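Local coordinates for NAD nucleotidase (Haemophilus influenzae, PDB 3ZTV), which degrades NAD to adenosine and nicotinamide riboside, combining NAD(P) pyrophosphatase with 5'-nucleotidase activity in a periplasmic enzyme that holds zinc, at residues A[200-206]-A[221-227]; A[124-128]-A[155-161]; A[363-369]-A[412-418]; A[390-394]-A[548-553]. One frame throughout, in Å; residues are numbered along the deposited sequence.

Contact 1. Residues A[200-206]-A[221-227]. With ZN (zinc ion), chain B.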
loop_
_atom_site.group_PDB
_atom_site.type_symbol
_atom_site.label_atom_id
_atom_site.label_comp_id
_atom_site.label_asym_id
_atom_site.label_seq_id
_atom_site.Cartn_x
_atom_site.Cartn_y
_atom_site.Cartn_z
ATOM N N LEU A 200 -0.934 -19.818 2.882
ATOM C CA LEU A 200 0.012 -18.708 2.875
ATOM C C LEU A 200 1.167 -19.064 3.824
ATOM O O LEU A 200 0.953 -19.321 5.015
ATOM C CB LEU A 200 -0.696 -17.433 3.329
ATOM C CG LEU A 200 0.124 -16.146 3.351
ATOM C CD1 LEU A 200 0.516 -15.755 1.937
ATOM C CD2 LEU A 200 -0.657 -15.026 4.021
ATOM N N LEU A 201 2.375 -19.113 3.276
ATOM C CA LEU A 201 3.603 -19.404 4.017
ATOM C C LEU A 201 4.289 -18.054 4.230
ATOM O O LEU A 201 4.915 -17.505 3.310
ATOM C CB LEU A 201 4.480 -20.361 3.208
ATOM C CG LEU A 201 5.779 -20.836 3.856
ATOM C CD1 LEU A 201 5.531 -21.517 5.204
ATOM C CD2 LEU A 201 6.539 -21.755 2.924
ATOM N N SER A 202 4.105 -17.488 5.417
ATOM C CA SER A 202 4.366 -16.069 5.653
ATOM C C SER A 202 5.281 -15.763 6.828
ATOM O O SER A 202 4.968 -16.053 7.981
ATOM C CB SER A 202 3.055 -15.309 5.850
ATOM O OG SER A 202 3.316 -13.985 6.293
ATOM N N HIS A 203 6.418 -15.133 6.495
ATOM C CA HIS A 203 7.336 -14.572 7.486
ATOM C C HIS A 203 6.932 -13.166 7.942
ATOM O O HIS A 203 7.786 -12.392 8.416
ATOM C CB HIS A 203 8.794 -14.536 6.991
ATOM C CG HIS A 203 9.792 -14.702 8.099
ATOM N ND1 HIS A 203 10.405 -13.658 8.775
ATOM C CD2 HIS A 203 10.234 -15.833 8.686
ATOM C CE1 HIS A 203 11.197 -14.156 9.717
ATOM N NE2 HIS A 203 11.112 -15.472 9.676
ATOM N N ALA A 204 5.654 -12.816 7.805
ATOM C CA ALA A 204 5.209 -11.482 8.224
ATOM C C ALA A 204 5.119 -11.311 9.737
ATOM O O ALA A 204 4.977 -10.180 10.212
ATOM C CB ALA A 204 3.862 -11.125 7.585
ATOM N N GLY A 205 5.217 -12.412 10.480
ATOM C CA GLY A 205 5.032 -12.396 11.923
ATOM C C GLY A 205 3.587 -12.653 12.347
ATOM O O GLY A 205 2.638 -12.402 11.580
ATOM N N SER A 206 3.404 -13.133 13.574
ATOM C CA SER A 206 2.059 -13.445 14.056
ATOM C C SER A 206 1.098 -12.259 13.980
ATOM O O SER A 206 -0.046 -12.424 13.557
ATOM C CB SER A 206 2.110 -14.012 15.477
ATOM O OG SER A 206 2.564 -15.353 15.473
ATOM N N VAL A 221 -5.102 -21.250 5.449
ATOM C CA VAL A 221 -4.120 -21.533 6.506
ATOM C C VAL A 221 -2.931 -20.593 6.328
ATOM O O VAL A 221 -2.431 -20.422 5.202
ATOM C CB VAL A 221 -3.624 -23.013 6.478
ATOM C CG1 VAL A 221 -2.671 -23.305 7.638
ATOM C CG2 VAL A 221 -4.810 -23.974 6.544
ATOM N N ILE A 222 -2.494 -19.977 7.422
ATOM C CA ILE A 222 -1.307 -19.119 7.383
ATOM C C ILE A 222 -0.222 -19.675 8.307
ATOM O O ILE A 222 -0.299 -19.570 9.541
ATOM C CB ILE A 222 -1.630 -17.655 7.751
ATOM C CG1 ILE A 222 -2.831 -17.131 6.942
ATOM C CG2 ILE A 222 -0.392 -16.781 7.570
ATOM C CD1 ILE A 222 -3.284 -15.733 7.315
ATOM N N VAL A 223 0.798 -20.260 7.692
ATOM C CA VAL A 223 1.919 -20.894 8.375
ATOM C C VAL A 223 2.950 -19.801 8.605
ATOM O O VAL A 223 3.421 -19.178 7.644
ATOM C CB VAL A 223 2.508 -22.032 7.500
ATOM C CG1 VAL A 223 3.673 -22.738 8.212
ATOM C CG2 VAL A 223 1.408 -23.032 7.104
ATOM N N THR A 224 3.268 -19.553 9.873
ATOM C CA THR A 224 3.920 -18.316 10.306
ATOM C C THR A 224 5.398 -18.448 10.681
ATOM O O THR A 224 5.822 -19.451 11.280
ATOM C CB THR A 224 3.156 -17.746 11.519
ATOM O OG1 THR A 224 1.813 -17.436 11.125
ATOM C CG2 THR A 224 3.799 -16.507 12.092
ATOM N N GLY A 225 6.149 -17.402 10.345
ATOM C CA GLY A 225 7.459 -17.159 10.921
ATOM C C GLY A 225 7.636 -15.711 11.323
ATOM O O GLY A 225 6.783 -14.866 11.036
ATOM N N ASP A 226 8.759 -15.460 11.994
ATOM C CA ASP A 226 9.280 -14.144 12.418
ATOM C C ASP A 226 9.111 -13.790 13.880
ATOM O O ASP A 226 10.000 -13.155 14.456
ATOM C CB ASP A 226 8.835 -12.957 11.546
ATOM C CG ASP A 226 9.647 -11.687 11.840
ATOM O OD1 ASP A 226 10.873 -11.671 11.617
ATOM O OD2 ASP A 226 9.069 -10.679 12.310
ATOM N N SER A 227 7.972 -14.152 14.465
ATOM C CA SER A 227 7.681 -13.797 15.852
ATOM C C SER A 227 8.273 -14.761 16.891
ATOM O O SER A 227 8.401 -14.395 18.060
ATOM C CB SER A 227 6.163 -13.632 16.062
ATOM O OG SER A 227 5.385 -14.533 15.263
HETATM ZN ZN ZN B . 12.372 -13.131 11.122
HETATM O O HOH W 1 7.775 -8.501 11.206
HETATM O O HOH W 2 12.746 -13.328 13.084
#
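Leu200 and Ser202 bond to Val221, Val223 and Gly225 as neighbouring parallel strands of a beta-alpha-beta crossover in the calcineurin-like phosphoesterase fold, with helix 206-215 as the connection. Leu200 uses both ends: its N donates to Val221 O (2.8 Å, 176°), and its O accepts from Val223 N. The pattern repeats two residues on, where Ser202 N donates to Val223 O (2.9 Å) and Ser202 O accepts from Gly225 N (3.0 Å).

At and beyond the strand ends, side chains join in. Ser202 OG, turned away from its own N (chi1 171°), accepts from Ala204 N at 3.0 Å in an ST turn and also bonds Asn209. Ser206 N donates to Ser227 OG (3.0 Å); Ser227 OG is bonded to Glu263 as well, and Ser206 OG to Tyr231. The His203 imidazole has Asp226 N and CB over one face, its plane 63° from the carboxylate, and probably belongs to the zinc site, as in a near-identical protein. Asp226 N bonds Asp20 OD2. Asp226 divides its own carboxylate: OD2 takes a water hydrogen and a salt bridge from Lys163, while OD1 binds a zinc ion at 2.1 Å, beside Asp70 and Asn102.

Contact 2. Residues A[124-128]-A[155-161]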
loop_
_atom_site.group_PDB
_atom_site.type_symbol
_atom_site.label_atom_id
_atom_site.label_comp_id
_atom_site.label_asym_id
_atom_site.label_seq_id
_atom_site.Cartn_x
_atom_site.Cartn_y
_atom_site.Cartn_z
ATOM N N LEU A 124 9.646 -19.681 -2.229
ATOM C CA LEU A 124 8.506 -18.826 -2.570
ATOM C C LEU A 124 8.575 -17.475 -1.865
ATOM O O LEU A 124 8.897 -17.408 -0.671
ATOM C CB LEU A 124 7.201 -19.503 -2.152
ATOM C CG LEU A 124 6.933 -20.917 -2.650
ATOM C CD1 LEU A 124 5.661 -21.468 -1.995
ATOM C CD2 LEU A 124 6.821 -20.937 -4.161
ATOM N N SER A 125 8.234 -16.408 -2.586
ATOM C CA SER A 125 8.047 -15.091 -1.974
ATOM C C SER A 125 7.338 -14.178 -2.969
ATOM O O SER A 125 7.903 -13.820 -4.013
ATOM C CB SER A 125 9.374 -14.467 -1.530
ATOM O OG SER A 125 9.117 -13.289 -0.795
ATOM N N ALA A 126 6.089 -13.834 -2.668
ATOM C CA ALA A 126 5.253 -13.077 -3.598
ATOM C C ALA A 126 5.402 -11.560 -3.485
ATOM O O ALA A 126 5.069 -10.857 -4.432
ATOM C CB ALA A 126 3.785 -13.469 -3.433
ATOM N N ASN A 127 5.885 -11.052 -2.352
ATOM C CA ASN A 127 5.973 -9.605 -2.148
ATOM C C ASN A 127 7.422 -9.100 -2.120
ATOM O O ASN A 127 7.676 -7.945 -1.752
ATOM C CB ASN A 127 5.202 -9.148 -0.897
ATOM C CG ASN A 127 5.824 -9.643 0.400
ATOM O OD1 ASN A 127 6.378 -10.739 0.465
ATOM N ND2 ASN A 127 5.709 -8.836 1.443
ATOM N N VAL A 128 8.367 -9.966 -2.500
ATOM C CA VAL A 128 9.778 -9.607 -2.603
ATOM C C VAL A 128 10.179 -9.962 -4.031
ATOM O O VAL A 128 10.228 -11.143 -4.396
ATOM C CB VAL A 128 10.626 -10.378 -1.578
ATOM C CG1 VAL A 128 12.073 -9.904 -1.636
ATOM C CG2 VAL A 128 10.048 -10.208 -0.169
ATOM N N ILE A 155 -0.019 -22.489 -2.867
ATOM C CA ILE A 155 0.746 -21.978 -1.745
ATOM C C ILE A 155 1.478 -20.704 -2.176
ATOM O O ILE A 155 2.119 -20.667 -3.229
ATOM C CB ILE A 155 1.700 -23.041 -1.164
ATOM C CG1 ILE A 155 2.446 -22.483 0.051
ATOM C CG2 ILE A 155 2.630 -23.579 -2.224
ATOM C CD1 ILE A 155 3.094 -23.549 0.921
ATOM N N ILE A 156 1.342 -19.660 -1.366
ATOM C CA ILE A 156 1.870 -18.327 -1.651
ATOM C C ILE A 156 2.918 -17.993 -0.594
ATOM O O ILE A 156 2.676 -18.197 0.594
ATOM C CB ILE A 156 0.744 -17.265 -1.557
ATOM C CG1 ILE A 156 -0.399 -17.568 -2.523
ATOM C CG2 ILE A 156 1.271 -15.850 -1.789
ATOM C CD1 ILE A 156 -1.661 -16.825 -2.169
ATOM N N GLY A 157 4.081 -17.478 -0.998
ATOM C CA GLY A 157 5.080 -17.066 -0.027
ATOM C C GLY A 157 4.962 -15.588 0.300
ATOM O O GLY A 157 4.508 -14.805 -0.540
ATOM N N LEU A 158 5.407 -15.181 1.488
ATOM C CA LEU A 158 5.309 -13.779 1.901
ATOM C C LEU A 158 6.369 -13.434 2.943
ATOM O O LEU A 158 6.632 -14.239 3.844
ATOM C CB LEU A 158 3.910 -13.490 2.478
ATOM C CG LEU A 158 3.387 -12.047 2.425
ATOM C CD1 LEU A 158 3.011 -11.643 1.005
ATOM C CD2 LEU A 158 2.173 -11.889 3.349
ATOM N N ASP A 159 6.931 -12.229 2.853
ATOM C CA ASP A 159 7.933 -11.759 3.815
ATOM C C ASP A 159 7.470 -10.514 4.546
ATOM O O ASP A 159 6.605 -9.770 4.069
ATOM C CB ASP A 159 9.237 -11.433 3.078
ATOM C CG ASP A 159 10.499 -11.625 3.934
ATOM O OD1 ASP A 159 10.434 -11.772 5.178
ATOM O OD2 ASP A 159 11.604 -11.614 3.324
ATOM N N THR A 160 8.028 -10.303 5.728
ATOM C CA THR A 160 7.872 -9.047 6.431
ATOM C C THR A 160 8.606 -7.932 5.670
ATOM O O THR A 160 9.722 -8.135 5.167
ATOM C CB THR A 160 8.349 -9.177 7.886
ATOM O OG1 THR A 160 8.006 -7.984 8.605
ATOM C CG2 THR A 160 9.866 -9.479 7.995
ATOM N N VAL A 161 7.976 -6.766 5.546
ATOM C CA VAL A 161 8.496 -5.690 4.697
ATOM C C VAL A 161 9.400 -4.704 5.444
ATOM O O VAL A 161 10.617 -4.685 5.220
ATOM C CB VAL A 161 7.365 -4.951 3.939
ATOM C CG1 VAL A 161 7.927 -3.751 3.197
ATOM C CG2 VAL A 161 6.674 -5.911 2.968
#
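The loop 124-128 passes close over strand 155-159, with Ser125 CA 4.1 Å from Gly157 CA, and a single backbone bond joins them: Ala126 N to Gly157 O at 2.8 Å, the donor standing well above the carbonyl plane rather than in it. Gly157, with no side chain on the facing side, lets the two chains come this near.

Asn127 does what further main-chain pairing would otherwise do. Its CG sits between its own N and carbonyl carbon (chi1 68°), which drops the amide onto the backbone of Asp159. There OD1 accepts from Asp159 N (2.9 Å, 167°), and ND2 donates to Asp159 O (2.9 Å, 173°), so both the N-H and the C=O of one residue are met by a single side chain. Asp159 O lies in the amide plane, and ND2 is also bonded to Tyr177 O; together these bonds fix the rotation of the amide. Leu158 CD1 comes across the amide at about a right angle, 3.5 Å from Asn127 CG, and Val161 CG2 rests near ND2.

Apolar contacts fill in the rest: Leu124 CD1 touches Ile155 CG2 at 3.7 Å, and Ala126 CB meets Ile156 CG2. Separately, Val128 CG2 leans on the CB of Asp159 at 3.6 Å. Strand 123-124 edges one sheet and strand 151-159 belongs to another, so this buried contact joins the two sheets of the calcineurin-like phosphoesterase sandwich, with the Asp159 side chain beside His203 at the edge of the zinc site.

Contact 3. Residues A[363-369]-A[412-418]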
loop_
_atom_site.group_PDB
_atom_site.type_symbol
_atom_site.label_atom_id
_atom_site.label_comp_id
_atom_site.label_asym_id
_atom_site.label_seq_id
_atom_site.Cartn_x
_atom_site.Cartn_y
_atom_site.Cartn_z
ATOM N N GLY A 363 47.455 -0.883 19.121
ATOM C CA GLY A 363 47.343 0.163 20.115
ATOM C C GLY A 363 47.289 -0.369 21.530
ATOM O O GLY A 363 47.714 -1.493 21.803
ATOM N N SER A 364 46.753 0.446 22.430
ATOM C CA SER A 364 46.729 0.127 23.848
ATOM C C SER A 364 45.495 -0.673 24.237
ATOM O O SER A 364 44.452 -0.580 23.587
ATOM C CB SER A 364 46.790 1.411 24.679
ATOM O OG SER A 364 48.059 2.027 24.561
ATOM N N ALA A 365 45.623 -1.448 25.307
ATOM C CA ALA A 365 44.506 -2.205 25.850
ATOM C C ALA A 365 43.313 -1.290 26.104
ATOM O O ALA A 365 43.473 -0.142 26.522
ATOM C CB ALA A 365 44.922 -2.898 27.139
ATOM N N MET A 366 42.117 -1.800 25.831
ATOM C CA MET A 366 40.884 -1.090 26.154
ATOM C C MET A 366 40.346 -1.634 27.476
ATOM O O MET A 366 39.874 -2.768 27.537
ATOM C CB MET A 366 39.866 -1.258 25.023
ATOM C CG MET A 366 40.226 -0.458 23.777
ATOM S SD MET A 366 39.214 -0.836 22.328
ATOM C CE MET A 366 39.845 -2.446 21.860
ATOM N N PRO A 367 40.452 -0.840 28.555
ATOM C CA PRO A 367 40.100 -1.348 29.886
ATOM C C PRO A 367 38.644 -1.796 29.966
ATOM O O PRO A 367 37.758 -1.144 29.404
ATOM C CB PRO A 367 40.339 -0.140 30.801
ATOM C CG PRO A 367 41.307 0.719 30.057
ATOM C CD PRO A 367 40.986 0.531 28.603
ATOM N N GLY A 368 38.423 -2.907 30.660
ATOM C CA GLY A 368 37.095 -3.442 30.888
ATOM C C GLY A 368 37.070 -4.228 32.184
ATOM O O GLY A 368 37.951 -4.065 33.037
ATOM N N GLY A 369 36.068 -5.083 32.341
ATOM C CA GLY A 369 35.953 -5.892 33.538
ATOM C C GLY A 369 35.520 -5.081 34.740
ATOM O O GLY A 369 35.260 -3.881 34.643
ATOM N N VAL A 412 30.815 -6.671 30.039
ATOM C CA VAL A 412 32.170 -6.882 29.539
ATOM C C VAL A 412 33.080 -7.292 30.706
ATOM O O VAL A 412 33.269 -6.531 31.658
ATOM C CB VAL A 412 32.704 -5.627 28.799
ATOM C CG1 VAL A 412 31.608 -5.033 27.920
ATOM C CG2 VAL A 412 33.207 -4.583 29.780
ATOM N N ARG A 413 33.630 -8.500 30.634
ATOM C CA ARG A 413 34.257 -9.133 31.795
ATOM C C ARG A 413 35.762 -8.922 31.934
ATOM O O ARG A 413 36.348 -9.310 32.944
ATOM C CB ARG A 413 33.971 -10.637 31.795
ATOM C CG ARG A 413 32.577 -11.020 32.241
ATOM C CD ARG A 413 32.434 -12.534 32.249
ATOM N NE ARG A 413 31.349 -12.986 33.113
ATOM C CZ ARG A 413 30.931 -14.246 33.183
ATOM N NH1 ARG A 413 31.505 -15.178 32.433
ATOM N NH2 ARG A 413 29.938 -14.575 33.998
ATOM N N ALA A 414 36.391 -8.325 30.930
ATOM C CA ALA A 414 37.836 -8.127 30.975
ATOM C C ALA A 414 38.279 -7.051 30.001
ATOM O O ALA A 414 37.515 -6.641 29.123
ATOM C CB ALA A 414 38.565 -9.437 30.687
ATOM N N ASP A 415 39.519 -6.591 30.158
ATOM C CA ASP A 415 40.108 -5.672 29.199
ATOM C C ASP A 415 40.139 -6.364 27.845
ATOM O O ASP A 415 40.261 -7.588 27.770
ATOM C CB ASP A 415 41.553 -5.310 29.579
ATOM C CG ASP A 415 41.669 -4.597 30.922
ATOM O OD1 ASP A 415 40.649 -4.310 31.572
ATOM O OD2 ASP A 415 42.816 -4.306 31.326
ATOM N N ILE A 416 40.043 -5.582 26.779
ATOM C CA ILE A 416 40.264 -6.104 25.442
ATOM C C ILE A 416 41.663 -5.682 25.014
ATOM O O ILE A 416 41.936 -4.493 24.847
ATOM C CB ILE A 416 39.207 -5.595 24.448
ATOM C CG1 ILE A 416 37.817 -6.055 24.890
ATOM C CG2 ILE A 416 39.510 -6.088 23.045
ATOM C CD1 ILE A 416 36.681 -5.561 24.008
ATOM N N LEU A 417 42.546 -6.664 24.855
ATOM C CA LEU A 417 43.966 -6.411 24.625
ATOM C C LEU A 417 44.305 -6.407 23.141
ATOM O O LEU A 417 43.621 -7.045 22.342
ATOM C CB LEU A 417 44.805 -7.472 25.346
ATOM C CG LEU A 417 44.548 -7.659 26.843
ATOM C CD1 LEU A 417 45.486 -8.715 27.418
ATOM C CD2 LEU A 417 44.693 -6.346 27.593
ATOM N N PRO A 418 45.377 -5.690 22.764
ATOM C CA PRO A 418 45.822 -5.689 21.367
ATOM C C PRO A 418 46.216 -7.088 20.907
ATOM O O PRO A 418 46.587 -7.927 21.731
ATOM C CB PRO A 418 47.051 -4.769 21.387
ATOM C CG PRO A 418 47.510 -4.782 22.809
ATOM C CD PRO A 418 46.260 -4.886 23.626
HETATM O O HOH W 3 43.213 -3.046 22.639
#
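Met366 and Ile416 form one antiparallel, hydrogen-bonded pair between two otherwise irregular loops: Met366 N donates to Ile416 O, and Ile416 N to Met366 O, both at 2.9 Å. On one side of this bridge the two side chains fit together. Met366 runs out extended and then bends at its last torsion (chi3 -73°), which folds CE back against Ile416 CG2 at 3.8 Å.

Toward Gly363 the bumps are a methyl and a ring. Ala365 CB presses on Leu417 CD2 at 3.5 Å, tighter than usual for two carbons. The Pro418 ring lies against the neighbouring backbone, its CB 3.4 Å from Gly363 O and its CD near Ala365 N. A water bridges the two loops, donating to Ser364 O and Ile416 O.

Toward Gly369 the hollows belong to glycines. Gly368, bare on the facing side, takes in Ala414 O and one methyl of Val412; next to it Gly369 CA comes within 3.4 Å of Arg413 C. Asp415 reaches across to this backbone, and its OD1 accepts from Gly368 N at 2.8 Å, a straight bond (175°) although the N-H arrives from above the carboxylate plane, 40° out of it. Gly369 N adds a weak bond to Val412 O. The side chain of Arg413 sets off away from the other loop and probably binds substrate, as in a near-identical enzyme. Beneath the loops, Met366 and Ile416 sit on Phe390 of helix 386-396 and Ile361 of strand 357-362, while Val412 packs on Thr388 of the same helix.

Contact 4. Residues A[390-394]-A[548-553]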
loop_
_atom_site.group_PDB
_atom_site.type_symbol
_atom_site.label_atom_id
_atom_site.label_comp_id
_atom_site.label_asym_id
_atom_site.label_seq_id
_atom_site.Cartn_x
_atom_site.Cartn_y
_atom_site.Cartn_z
ATOM N N PHE A 390 33.482 0.036 23.116
ATOM C CA PHE A 390 33.734 -0.830 21.971
ATOM C C PHE A 390 32.532 -1.741 21.679
ATOM O O PHE A 390 32.069 -1.837 20.539
ATOM C CB PHE A 390 34.982 -1.672 22.242
ATOM C CG PHE A 390 35.486 -2.422 21.047
ATOM C CD1 PHE A 390 35.040 -2.117 19.777
ATOM C CD2 PHE A 390 36.429 -3.427 21.199
ATOM C CE1 PHE A 390 35.508 -2.807 18.683
ATOM C CE2 PHE A 390 36.902 -4.122 20.106
ATOM C CZ PHE A 390 36.441 -3.810 18.843
ATOM N N ILE A 391 32.038 -2.421 22.707
ATOM C CA ILE A 391 30.893 -3.301 22.516
ATOM C C ILE A 391 29.684 -2.506 22.018
ATOM O O ILE A 391 28.965 -2.950 21.119
ATOM C CB ILE A 391 30.556 -4.106 23.791
ATOM C CG1 ILE A 391 31.734 -5.014 24.165
ATOM C CG2 ILE A 391 29.292 -4.927 23.575
ATOM C CD1 ILE A 391 32.188 -5.894 23.046
ATOM N N ALA A 392 29.464 -1.320 22.583
ATOM C CA ALA A 392 28.380 -0.465 22.101
ATOM C C ALA A 392 28.551 -0.127 20.618
ATOM O O ALA A 392 27.572 -0.095 19.870
ATOM C CB ALA A 392 28.262 0.804 22.943
ATOM N N GLU A 393 29.787 0.104 20.192
ATOM C CA GLU A 393 30.056 0.367 18.772
ATOM C C GLU A 393 29.720 -0.835 17.876
ATOM O O GLU A 393 29.249 -0.659 16.754
ATOM C CB GLU A 393 31.507 0.817 18.543
ATOM C CG GLU A 393 31.896 2.114 19.253
ATOM C CD GLU A 393 31.407 3.376 18.550
ATOM O OE1 GLU A 393 30.832 3.288 17.441
ATOM O OE2 GLU A 393 31.601 4.468 19.126
ATOM N N THR A 394 29.961 -2.053 18.363
ATOM C CA THR A 394 29.623 -3.237 17.571
ATOM C C THR A 394 28.106 -3.344 17.391
ATOM O O THR A 394 27.623 -3.778 16.349
ATOM C CB THR A 394 30.197 -4.550 18.177
ATOM O OG1 THR A 394 29.473 -4.913 19.354
ATOM C CG2 THR A 394 31.693 -4.404 18.509
ATOM N N SER A 548 27.719 -9.781 16.456
ATOM C CA SER A 548 27.918 -8.354 16.176
ATOM C C SER A 548 29.399 -7.986 16.271
ATOM O O SER A 548 29.934 -7.242 15.439
ATOM C CB SER A 548 27.119 -7.503 17.161
ATOM O OG SER A 548 25.726 -7.699 17.002
ATOM N N PHE A 549 30.066 -8.524 17.286
ATOM C CA PHE A 549 31.487 -8.279 17.466
ATOM C C PHE A 549 32.278 -8.813 16.281
ATOM O O PHE A 549 33.160 -8.135 15.764
ATOM C CB PHE A 549 31.993 -8.881 18.773
ATOM C CG PHE A 549 33.320 -8.327 19.202
ATOM C CD1 PHE A 549 34.484 -8.719 18.566
ATOM C CD2 PHE A 549 33.397 -7.370 20.199
ATOM C CE1 PHE A 549 35.703 -8.196 18.941
ATOM C CE2 PHE A 549 34.618 -6.844 20.576
ATOM C CZ PHE A 549 35.770 -7.259 19.942
ATOM N N ILE A 550 31.948 -10.024 15.837
ATOM C CA ILE A 550 32.579 -10.593 14.648
ATOM C C ILE A 550 32.388 -9.710 13.399
ATOM O O ILE A 550 33.340 -9.462 12.656
ATOM C CB ILE A 550 32.079 -12.031 14.391
ATOM C CG1 ILE A 550 32.662 -12.977 15.438
ATOM C CG2 ILE A 550 32.433 -12.490 12.990
ATOM C CD1 ILE A 550 31.884 -14.274 15.570
ATOM N N LYS A 551 31.168 -9.231 13.167
ATOM C CA LYS A 551 30.931 -8.325 12.036
ATOM C C LYS A 551 31.796 -7.068 12.119
ATOM O O LYS A 551 32.318 -6.585 11.110
ATOM C CB LYS A 551 29.469 -7.894 11.977
ATOM C CG LYS A 551 28.491 -8.982 11.629
ATOM C CD LYS A 551 27.113 -8.372 11.434
ATOM C CE LYS A 551 26.057 -9.443 11.273
ATOM N NZ LYS A 551 24.708 -8.846 11.052
ATOM N N PHE A 552 31.915 -6.513 13.318
ATOM C CA PHE A 552 32.701 -5.302 13.515
ATOM C C PHE A 552 34.160 -5.526 13.125
ATOM O O PHE A 552 34.758 -4.704 12.430
ATOM C CB PHE A 552 32.578 -4.812 14.960
ATOM C CG PHE A 552 33.273 -3.504 15.222
ATOM C CD1 PHE A 552 34.608 -3.481 15.582
ATOM C CD2 PHE A 552 32.590 -2.303 15.118
ATOM C CE1 PHE A 552 35.260 -2.286 15.823
ATOM C CE2 PHE A 552 33.233 -1.102 15.364
ATOM C CZ PHE A 552 34.571 -1.097 15.719
ATOM N N MET A 553 34.734 -6.643 13.558
ATOM C CA MET A 553 36.115 -6.936 13.201
ATOM C C MET A 553 36.276 -7.191 11.703
ATOM O O MET A 553 37.304 -6.856 11.122
ATOM C CB MET A 553 36.662 -8.112 14.017
ATOM C CG MET A 553 36.738 -7.861 15.521
ATOM S SD MET A 553 37.706 -6.403 15.975
ATOM C CE MET A 553 39.236 -6.676 15.081
HETATM O O HOH W 4 28.707 -4.995 14.197
#
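Phe390 meets Phe549, Phe552 and Met553 with its ring. From CB, the side chain turns away from its own N (chi1 -170°) and sends the ring between the two other phenylalanines. CD2 comes first, 3.9 Å from Phe549 CE2, then CE2 nears Phe549 CZ; the edge of Phe549 thus faces the flat of Phe390 in an offset edge-to-face pair, planes 62° apart and centroids 4.9 Å apart. The Phe390 ring in turn presents its edge to the face of Phe552 (centroids 5.0 Å, planes 71°), though the very close carbon approach modelled there is doubtful. At the tip, CZ meets Met553 SD at 4.1 Å, a Met-aromatic contact at the ring edge.

Ile391 CD1 touches the edge of Phe549 at CD2 (3.4 Å). Thr394 presses CG2 onto Phe552 CB, while its OG1 is occupied within its own helix, donating to Ile391 O at 2.7 Å. A water donates to both Thr394 O and Ser548 O, tying the two backbones together. The segments 390-394 and 548-553 cross almost at right angles, axes 9.2 Å apart, on helices 386-396 and 545-555; Ile361 of strand 357-362 and Phe559 of strand 558-560 close round Phe390, and Phe429 of helix 423-429 backs Phe549.

In the fold
Contacts 1 and 2 lie in the zinc-binding domain, centres 10 Å apart, and share one sheet: strands 151-159 and 198-203 run side by side, with His203 N and Leu158 O probably hydrogen-bonded. Contact 2 closes along the chain before contact 1 opens. Contacts 3 and 4 belong to the C-terminal half, centres 14 Å apart; their segments alternate in sequence, and the two contacts touch, for instance where Val412 packs on Ile391. Contacts 1 and 3 lie on opposite sides of the chain's centre, about 43 Å between centres. The zinc ions are bound near contact 1 and adenosine near contact 3, in the two-domain build of 5'-nucleotidases.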